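Local coordinates for phenolic acid decarboxylase (Sedimentibacter hydroxybenzoicus, PDB 7AE5) that catalyses the decarboxylation of vanillate and the reversible decarboxylation of 4-hydroxybenzoate and 3,4-dihydroxybenzoate, as a UbiD-family enzyme using prenylated FMN and manganese, at the interface of chains A and B. Coordinates in Å, arbitrary orientation; residue numbers count along the deposited sequence, not the author numbering. Chains: chain A/B, Phenolic acid decarboxylase.

The interface of chains A and B. Residues chain A 28, 32-33, 36-37, 53; chain B 462-463, 467.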
ATOM      1  N   VAL A  28      35.086 -21.755 -41.725  1.00 61.04           N
ATOM      2  CA  VAL A  28      33.954 -20.868 -41.500  1.00 61.63           C
ATOM      3  C   VAL A  28      34.384 -19.434 -41.777  1.00 63.18           C
ATOM      4  O   VAL A  28      35.571 -19.095 -41.750  1.00 63.31           O
ATOM      5  CB  VAL A  28      33.390 -20.990 -40.070  1.00 59.97           C
ATOM      6  CG1 VAL A  28      32.960 -22.422 -39.786  1.00 58.78           C
ATOM      7  CG2 VAL A  28      34.418 -20.517 -39.050  1.00 59.00           C
ATOM      8  N   PRO A  32      29.202 -14.030 -39.885  1.00 55.02           N
ATOM      9  CA  PRO A  32      28.780 -14.050 -38.484  1.00 52.17           C
ATOM     10  C   PRO A  32      28.854 -15.441 -37.862  1.00 49.16           C
ATOM     11  O   PRO A  32      28.201 -15.687 -36.849  1.00 47.13           O
ATOM     12  CB  PRO A  32      27.334 -13.582 -38.575  1.00 53.75           C
ATOM     13  CG  PRO A  32      26.854 -14.220 -39.862  1.00 55.86           C
ATOM     14  CD  PRO A  32      28.071 -14.332 -40.781  1.00 57.06           C
ATOM     15  N   ASP A  33      29.656 -16.327 -38.457  1.00 50.49           N
ATOM     16  CA  ASP A  33      29.580 -17.746 -38.121  1.00 48.68           C
ATOM     17  C   ASP A  33      30.046 -18.017 -36.694  1.00 45.78           C
ATOM     18  O   ASP A  33      29.399 -18.769 -35.955  1.00 44.40           O
ATOM     19  CB  ASP A  33      30.399 -18.565 -39.118  1.00 49.47           C
ATOM     20  CG  ASP A  33      29.956 -18.347 -40.551  1.00 52.08           C
ATOM     21  OD1 ASP A  33      28.813 -17.883 -40.752  1.00 53.33           O
ATOM     22  OD2 ASP A  33      30.742 -18.647 -41.475  1.00 52.88           O
ATOM     23  N   ALA A  36      27.466 -16.716 -34.278  1.00 45.35           N
ATOM     24  CA  ALA A  36      26.247 -17.511 -34.379  1.00 45.90           C
ATOM     25  C   ALA A  36      26.423 -18.885 -33.752  1.00 44.52           C
ATOM     26  O   ALA A  36      25.464 -19.448 -33.213  1.00 44.49           O
ATOM     27  CB  ALA A  36      25.823 -17.647 -35.842  1.00 48.58           C
ATOM     28  N   ALA A  37      27.635 -19.442 -33.808  1.00 47.81           N
ATOM     29  CA  ALA A  37      27.884 -20.717 -33.145  1.00 46.89           C
ATOM     30  C   ALA A  37      27.920 -20.550 -31.632  1.00 44.98           C
ATOM     31  O   ALA A  37      27.440 -21.419 -30.895  1.00 44.93           O
ATOM     32  CB  ALA A  37      29.186 -21.331 -33.653  1.00 47.04           C
ATOM     33  N   PHE A  53      36.776 -24.121 -33.540  1.00 54.58           N
ATOM     34  CA  PHE A  53      36.912 -23.893 -34.972  1.00 55.56           C
ATOM     35  C   PHE A  53      38.351 -24.170 -35.382  1.00 56.90           C
ATOM     36  O   PHE A  53      39.276 -23.514 -34.892  1.00 57.20           O
ATOM     37  CB  PHE A  53      36.517 -22.465 -35.343  1.00 55.54           C
ATOM     38  CG  PHE A  53      35.110 -22.115 -34.972  1.00 54.66           C
ATOM     39  CD1 PHE A  53      34.071 -22.354 -35.856  1.00 55.47           C
ATOM     40  CD2 PHE A  53      34.824 -21.552 -33.742  1.00 53.05           C
ATOM     41  CE1 PHE A  53      32.775 -22.036 -35.520  1.00 54.97           C
ATOM     42  CE2 PHE A  53      33.528 -21.231 -33.401  1.00 52.26           C
ATOM     43  CZ  PHE A  53      32.504 -21.474 -34.292  1.00 53.34           C
TER
ATOM     44  N   ASP B 462      23.159 -13.360 -37.124  1.00 59.49           N
ATOM     45  CA  ASP B 462      22.580 -14.017 -38.287  1.00 59.39           C
ATOM     46  C   ASP B 462      22.992 -15.483 -38.333  1.00 58.77           C
ATOM     47  O   ASP B 462      24.138 -15.834 -38.039  1.00 59.00           O
ATOM     48  CB  ASP B 462      23.026 -13.310 -39.567  1.00 60.57           C
ATOM     49  CG  ASP B 462      22.032 -12.269 -40.039  1.00 61.06           C
ATOM     50  OD1 ASP B 462      22.166 -11.807 -41.192  1.00 62.05           O
ATOM     51  OD2 ASP B 462      21.118 -11.915 -39.263  1.00 60.45           O
ATOM     52  N   GLY B 463      22.046 -16.343 -38.701  1.00 61.37           N
ATOM     53  CA  GLY B 463      22.335 -17.756 -38.835  1.00 60.99           C
ATOM     54  C   GLY B 463      22.399 -18.525 -37.537  1.00 60.15           C
ATOM     55  O   GLY B 463      22.951 -19.629 -37.514  1.00 60.18           O
ATOM     56  N   TRP B 467      22.887 -22.622 -37.175  1.00 58.57           N
ATOM     57  CA  TRP B 467      24.014 -23.135 -36.412  1.00 59.00           C
ATOM     58  C   TRP B 467      23.576 -23.991 -35.235  1.00 58.44           C
ATOM     59  O   TRP B 467      24.371 -24.802 -34.748  1.00 58.96           O
ATOM     60  CB  TRP B 467      24.894 -21.982 -35.926  1.00 59.29           C
ATOM     61  CG  TRP B 467      26.011 -21.676 -36.872  1.00 60.29           C
ATOM     62  CD1 TRP B 467      26.027 -20.717 -37.841  1.00 60.72           C
ATOM     63  CD2 TRP B 467      27.271 -22.351 -36.954  1.00 61.07           C
ATOM     64  NE1 TRP B 467      27.224 -20.745 -38.516  1.00 61.64           N
ATOM     65  CE2 TRP B 467      28.006 -21.740 -37.990  1.00 61.83           C
ATOM     66  CE3 TRP B 467      27.853 -23.409 -36.249  1.00 61.28           C
ATOM     67  CZ2 TRP B 467      29.291 -22.152 -38.337  1.00 62.70           C
ATOM     68  CZ3 TRP B 467      29.128 -23.816 -36.594  1.00 62.22           C
ATOM     69  CH2 TRP B 467      29.834 -23.189 -37.629  1.00 62.86           C
TER
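B:Trp467 lays one face of its indole on helix 33-43 of chain A; followed outward from CB, its inner atoms lie against the helix and its outer edge reaches past it to A:Val28 and A:Phe53. CB starts over the helix backbone, 3.8 Å from the carbonyl O of A:Ala36. CG is turned some 30° from the position opposite the carbonyl carbon (chi1 -93°), with the indole face then toward A:Ala37. In the five-membered ring, CD1 meets the methyl CB of A:Ala36 at 3.7 Å. NE1 passes the CA of A:Asp33 at 3.8 Å, a van der Waals contact because CA is a carbon. The six-membered ring takes the methyl of A:Ala37 on its face as a CH-pi contact, with CB 4.0 Å from the ring centroid and displaced toward the rim beside CE3. The carbonyl O of A:Asp33 lies on this same face. Farther out, CZ2 touches the CB of A:Asp33, whose carboxylate plane is turned 40° from the indole. At the tip, CH2 reaches CE1 of A:Phe53 at 3.8 Å, at the phenyl edge and in its plane, and CG1 of A:Val28 meets the indole rim. An alanine in place of B:Trp467 would probably strip the A:Ala37 methyl of the indole face over it and leave a gap between the helix and the A:Phe53 edge. Nearby, the backbone O of B:Asp462 approaches the A:Ala36 CB at 3.3 Å. In this two-fold subunit interface of the homohexamer, which repeats the patch with chains exchanged, the C-terminal helix 464-476 of one subunit packs on its neighbour beside strand 50-53; the contact's centre lies about 19 Å from A:Glu278, the predicted proton donor.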